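Local coordinates for periplasmic beta-glucosidase (Pseudomonas aeruginosa, PDB 6R5T), which probably hydrolyses terminal, non-reducing beta-D-glucosyl residues, releasing beta-D-glucose, as a periplasmic glycoside hydrolase of family 3, at residues A[146-158]-A[202-216]. The protein carries 1 engineered substitution. Numbering follows the deposited sequence.
Sequences TYLTSLLSGVMVR and QDYLPPYKAAVDAGA
The helical segments 146-158 and 206-213 run roughly parallel, their axes 7.8 Å apart at closest approach and crossing at -27°, and the backbones come nearest where S150 meets P207, with CA atoms 4.0 Å apart. Small residues line much of this approach: S150, S153 and G154 lie beside A210, A211 and A214, with the P207 ring among them. Two hydroxyls of 146-158 bond to backbone carbonyls of 202-216. T146 OG1 donates to D203 O over 2.7 Å, in the carbonyl plane and on a lone pair. D203 belongs to the preceding helix, 197-204, ahead of 206-213. S153 OG donates to P207 O at 2.8 Å, tilted 31° from the carbonyl plane. A211 N reaches the same oxygen from the other face, so P207 O takes a helical bond and a cross-helix bond together. S153 points its CB toward the other helix, and OG, anti to the backbone N (chi1 169°), comes to P207 O. S150 OG turns back instead and donates to T146 O. It still packs on the P207 ring, 3.5 Å from CG, but P207 N has no hydrogen to offer it. T149 CG2 lies against CB and CG of that ring.

Both helices flank the parallel beta/alpha barrel of the N-terminal domain. They pack side by side outside strand 172-178, where V157 touches A173 and A211 touches V175. Helix 100-116 borders 146-158 on another side, through M156 and V155.

At the C-terminal end, V157 spreads its two methyls. CG2 meets A211 CB at 3.9 Å, while CG1 reaches A214 CB and the backbone of A216. G215, with positive phi, closes helix 206-213 in a Schellman motif. Nearby, R158 NH1 lies 3.8 Å from A214 CB, and the guanidinium places one face over G154 O.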
loop_
_atom_site.group_PDB
_atom_site.type_symbol
_atom_site.label_atom_id
_atom_site.label_comp_id
_atom_site.label_asym_id
_atom_site.label_seq_id
_atom_site.Cartn_x
_atom_site.Cartn_y
_atom_site.Cartn_z
ATOM N N THR A 146 6.784 -11.250 -12.382
ATOM C CA THR A 146 7.942 -10.665 -13.118
ATOM C C THR A 146 8.371 -11.615 -14.240
ATOM O O THR A 146 8.664 -11.159 -15.339
ATOM C CB THR A 146 9.067 -10.389 -12.143
ATOM O OG1 THR A 146 8.589 -9.524 -11.118
ATOM C CG2 THR A 146 10.250 -9.809 -12.854
ATOM N N TYR A 147 8.486 -12.913 -13.963
ATOM C CA TYR A 147 8.894 -13.910 -14.968
ATOM C C TYR A 147 7.960 -13.884 -16.172
ATOM O O TYR A 147 8.400 -13.777 -17.366
ATOM C CB TYR A 147 9.087 -15.279 -14.328
ATOM C CG TYR A 147 9.537 -16.353 -15.260
ATOM C CD1 TYR A 147 8.632 -17.094 -15.973
ATOM C CD2 TYR A 147 10.877 -16.630 -15.391
ATOM C CE1 TYR A 147 9.043 -18.054 -16.899
ATOM C CE2 TYR A 147 11.301 -17.621 -16.262
ATOM C CZ TYR A 147 10.401 -18.319 -17.016
ATOM O OH TYR A 147 10.991 -19.310 -17.773
ATOM N N LEU A 148 6.673 -14.048 -15.929
ATOM C CA LEU A 148 5.705 -14.169 -17.004
ATOM C C LEU A 148 5.660 -12.818 -17.757
ATOM O O LEU A 148 5.651 -12.851 -19.001
ATOM C CB LEU A 148 4.347 -14.536 -16.424
ATOM C CG LEU A 148 3.250 -14.653 -17.459
ATOM C CD1 LEU A 148 3.598 -15.710 -18.517
ATOM C CD2 LEU A 148 1.958 -15.020 -16.770
ATOM N N THR A 149 5.560 -11.695 -17.043
ATOM C CA THR A 149 5.449 -10.401 -17.731
ATOM C C THR A 149 6.725 -10.131 -18.561
ATOM O O THR A 149 6.605 -9.604 -19.705
ATOM C CB THR A 149 5.165 -9.269 -16.759
ATOM O OG1 THR A 149 3.858 -9.514 -16.214
ATOM C CG2 THR A 149 5.248 -7.903 -17.411
ATOM N N SER A 150 7.885 -10.502 -18.049
ATOM C CA SER A 150 9.172 -10.332 -18.789
ATOM C C SER A 150 9.137 -11.167 -20.074
ATOM O O SER A 150 9.529 -10.665 -21.156
ATOM C CB SER A 150 10.343 -10.631 -17.961
ATOM O OG SER A 150 10.431 -9.698 -16.904
ATOM N N LEU A 151 8.696 -12.404 -19.975
ATOM C CA LEU A 151 8.631 -13.281 -21.151
ATOM C C LEU A 151 7.678 -12.673 -22.185
ATOM O O LEU A 151 8.037 -12.559 -23.385
ATOM C CB LEU A 151 8.158 -14.661 -20.676
ATOM C CG LEU A 151 8.152 -15.780 -21.704
ATOM C CD1 LEU A 151 8.034 -17.114 -20.968
ATOM C CD2 LEU A 151 6.997 -15.715 -22.653
ATOM N N LEU A 152 6.485 -12.291 -21.778
ATOM C CA LEU A 152 5.462 -11.770 -22.701
ATOM C C LEU A 152 5.900 -10.414 -23.275
ATOM O O LEU A 152 5.574 -10.138 -24.400
ATOM C CB LEU A 152 4.092 -11.739 -22.025
ATOM C CG LEU A 152 3.582 -13.128 -21.615
ATOM C CD1 LEU A 152 2.158 -12.959 -21.129
ATOM C CD2 LEU A 152 3.577 -14.118 -22.804
ATOM N N SER A 153 6.640 -9.600 -22.518
ATOM C CA SER A 153 7.172 -8.317 -22.996
ATOM C C SER A 153 8.039 -8.578 -24.238
ATOM O O SER A 153 7.826 -7.927 -25.259
ATOM C CB SER A 153 7.949 -7.649 -21.890
ATOM O OG SER A 153 8.706 -6.528 -22.365
ATOM N N GLY A 154 8.968 -9.503 -24.132
ATOM C CA GLY A 154 9.855 -9.834 -25.262
ATOM C C GLY A 154 9.060 -10.413 -26.423
ATOM O O GLY A 154 9.285 -10.037 -27.577
ATOM N N VAL A 155 8.103 -11.280 -26.162
ATOM C CA VAL A 155 7.249 -11.875 -27.230
ATOM C C VAL A 155 6.492 -10.801 -28.010
ATOM O O VAL A 155 6.448 -10.818 -29.251
ATOM C CB VAL A 155 6.271 -12.891 -26.599
ATOM C CG1 VAL A 155 5.174 -13.275 -27.548
ATOM C CG2 VAL A 155 7.021 -14.100 -26.115
ATOM N N MET A 156 5.896 -9.846 -27.321
ATOM C CA MET A 156 5.121 -8.774 -27.939
ATOM C C MET A 156 6.049 -7.932 -28.824
ATOM O O MET A 156 5.684 -7.654 -29.964
ATOM C CB MET A 156 4.538 -7.851 -26.874
ATOM C CG MET A 156 3.430 -8.489 -26.020
ATOM S SD MET A 156 1.872 -8.625 -26.869
ATOM C CE MET A 156 1.434 -6.935 -27.248
ATOM N N VAL A 157 7.194 -7.554 -28.310
ATOM C CA VAL A 157 8.135 -6.743 -29.125
ATOM C C VAL A 157 8.525 -7.493 -30.406
ATOM O O VAL A 157 8.484 -6.913 -31.502
ATOM C CB VAL A 157 9.364 -6.378 -28.310
ATOM C CG1 VAL A 157 10.444 -5.770 -29.171
ATOM C CG2 VAL A 157 8.966 -5.419 -27.193
ATOM N N ARG A 158 8.929 -8.739 -30.278
ATOM C CA ARG A 158 9.351 -9.534 -31.462
ATOM C C ARG A 158 8.215 -9.683 -32.449
ATOM O O ARG A 158 8.455 -9.608 -33.707
ATOM C CB ARG A 158 9.956 -10.850 -31.010
ATOM C CG ARG A 158 11.292 -10.681 -30.300
ATOM C CD ARG A 158 11.968 -12.016 -30.055
ATOM N NE ARG A 158 11.226 -12.842 -29.125
ATOM C CZ ARG A 158 11.375 -12.874 -27.793
ATOM N NH1 ARG A 158 12.273 -12.126 -27.168
ATOM N NH2 ARG A 158 10.600 -13.681 -27.096
ATOM N N GLN A 202 14.875 -6.454 -8.872
ATOM C CA GLN A 202 14.484 -7.871 -8.925
ATOM C C GLN A 202 13.106 -8.028 -9.569
ATOM O O GLN A 202 12.915 -8.965 -10.370
ATOM C CB GLN A 202 14.463 -8.462 -7.518
ATOM C CG GLN A 202 14.284 -9.965 -7.526
ATOM C CD GLN A 202 15.514 -10.701 -8.018
ATOM O OE1 GLN A 202 16.618 -10.194 -8.022
ATOM N NE2 GLN A 202 15.335 -11.963 -8.334
ATOM N N ASP A 203 12.159 -7.154 -9.218
ATOM C CA ASP A 203 10.740 -7.452 -9.530
ATOM C C ASP A 203 10.145 -6.502 -10.580
ATOM O O ASP A 203 9.281 -6.961 -11.342
ATOM C CB ASP A 203 9.895 -7.338 -8.265
ATOM C CG ASP A 203 10.261 -8.364 -7.195
ATOM O OD1 ASP A 203 10.761 -9.461 -7.566
ATOM O OD2 ASP A 203 9.994 -8.060 -6.042
ATOM N N TYR A 204 10.502 -5.227 -10.609
ATOM C CA TYR A 204 9.716 -4.243 -11.401
ATOM C C TYR A 204 10.431 -3.870 -12.689
ATOM O O TYR A 204 9.724 -3.666 -13.677
ATOM C CB TYR A 204 9.432 -3.004 -10.561
ATOM C CG TYR A 204 8.242 -3.152 -9.660
ATOM C CD1 TYR A 204 8.328 -3.754 -8.411
ATOM C CD2 TYR A 204 6.988 -2.746 -10.081
ATOM C CE1 TYR A 204 7.209 -3.883 -7.608
ATOM C CE2 TYR A 204 5.867 -2.860 -9.294
ATOM C CZ TYR A 204 5.973 -3.470 -8.048
ATOM O OH TYR A 204 4.844 -3.613 -7.296
ATOM N N LEU A 205 11.755 -3.813 -12.717
ATOM C CA LEU A 205 12.479 -3.373 -13.931
ATOM C C LEU A 205 12.642 -4.474 -14.984
ATOM O O LEU A 205 12.741 -4.129 -16.154
ATOM C CB LEU A 205 13.834 -2.790 -13.548
ATOM C CG LEU A 205 13.792 -1.443 -12.856
ATOM C CD1 LEU A 205 15.187 -1.091 -12.321
ATOM C CD2 LEU A 205 13.279 -0.366 -13.792
ATOM N N PRO A 206 12.748 -5.788 -14.674
ATOM C CA PRO A 206 13.037 -6.789 -15.699
ATOM C C PRO A 206 12.151 -6.788 -16.942
ATOM O O PRO A 206 12.692 -7.037 -18.045
ATOM C CB PRO A 206 13.011 -8.125 -14.958
ATOM C CG PRO A 206 13.455 -7.743 -13.579
ATOM C CD PRO A 206 12.807 -6.399 -13.321
ATOM N N PRO A 207 10.827 -6.501 -16.886
ATOM C CA PRO A 207 10.050 -6.483 -18.128
ATOM C C PRO A 207 10.472 -5.407 -19.138
ATOM O O PRO A 207 10.446 -5.665 -20.337
ATOM C CB PRO A 207 8.616 -6.256 -17.671
ATOM C CG PRO A 207 8.655 -6.805 -16.246
ATOM C CD PRO A 207 9.991 -6.379 -15.680
ATOM N N TYR A 208 10.912 -4.273 -18.628
ATOM C CA TYR A 208 11.381 -3.203 -19.543
ATOM C C TYR A 208 12.701 -3.629 -20.163
ATOM O O TYR A 208 12.872 -3.445 -21.380
ATOM C CB TYR A 208 11.524 -1.855 -18.854
ATOM C CG TYR A 208 10.336 -1.432 -18.050
ATOM C CD1 TYR A 208 9.172 -0.943 -18.608
ATOM C CD2 TYR A 208 10.425 -1.454 -16.685
ATOM C CE1 TYR A 208 8.077 -0.612 -17.826
ATOM C CE2 TYR A 208 9.361 -1.090 -15.880
ATOM C CZ TYR A 208 8.177 -0.668 -16.440
ATOM O OH TYR A 208 7.132 -0.273 -15.632
ATOM N N LYS A 209 13.590 -4.222 -19.368
ATOM C CA LYS A 209 14.855 -4.734 -19.909
ATOM C C LYS A 209 14.591 -5.830 -20.941
ATOM O O LYS A 209 15.328 -5.909 -21.949
ATOM C CB LYS A 209 15.765 -5.215 -18.780
ATOM C CG LYS A 209 17.140 -5.622 -19.266
ATOM C CD LYS A 209 18.055 -5.947 -18.145
ATOM C CE LYS A 209 19.478 -6.048 -18.640
ATOM N NZ LYS A 209 19.644 -7.173 -19.584
ATOM N N ALA A 210 13.616 -6.713 -20.716
ATOM C CA ALA A 210 13.290 -7.776 -21.684
ATOM C C ALA A 210 12.875 -7.149 -23.015
ATOM O O ALA A 210 13.230 -7.699 -24.102
ATOM C CB ALA A 210 12.139 -8.598 -21.155
ATOM N N ALA A 211 12.117 -6.050 -22.975
ATOM C CA ALA A 211 11.687 -5.380 -24.208
ATOM C C ALA A 211 12.936 -4.806 -24.921
ATOM O O ALA A 211 13.050 -4.951 -26.134
ATOM C CB ALA A 211 10.678 -4.309 -23.911
ATOM N N VAL A 212 13.799 -4.132 -24.177
ATOM C CA VAL A 212 15.053 -3.537 -24.731
ATOM C C VAL A 212 15.887 -4.663 -25.360
ATOM O O VAL A 212 16.347 -4.543 -26.551
ATOM C CB VAL A 212 15.833 -2.788 -23.652
ATOM C CG1 VAL A 212 17.225 -2.417 -24.141
ATOM C CG2 VAL A 212 15.103 -1.554 -23.202
ATOM N N ASP A 213 16.018 -5.792 -24.658
ATOM C CA ASP A 213 16.867 -6.905 -25.158
ATOM C C ASP A 213 16.209 -7.598 -26.355
ATOM O O ASP A 213 16.965 -8.155 -27.185
ATOM C CB ASP A 213 17.181 -7.894 -24.052
ATOM C CG ASP A 213 18.083 -7.320 -22.994
ATOM O OD1 ASP A 213 18.712 -6.306 -23.237
ATOM O OD2 ASP A 213 18.152 -7.925 -21.919
ATOM N N ALA A 214 14.873 -7.506 -26.509
ATOM C CA ALA A 214 14.175 -8.073 -27.686
ATOM C C ALA A 214 14.314 -7.123 -28.879
ATOM O O ALA A 214 13.796 -7.471 -29.943
ATOM C CB ALA A 214 12.718 -8.360 -27.391
ATOM N N GLY A 215 14.914 -5.944 -28.672
ATOM C CA GLY A 215 15.186 -4.965 -29.739
ATOM C C GLY A 215 14.111 -3.904 -29.861
ATOM O O GLY A 215 14.015 -3.268 -30.913
ATOM N N ALA A 216 13.319 -3.619 -28.813
ATOM C CA ALA A 216 12.303 -2.560 -28.933
ATOM C C ALA A 216 12.972 -1.281 -29.460
ATOM O O ALA A 216 14.025 -0.884 -28.920
ATOM C CB ALA A 216 11.660 -2.295 -27.595
#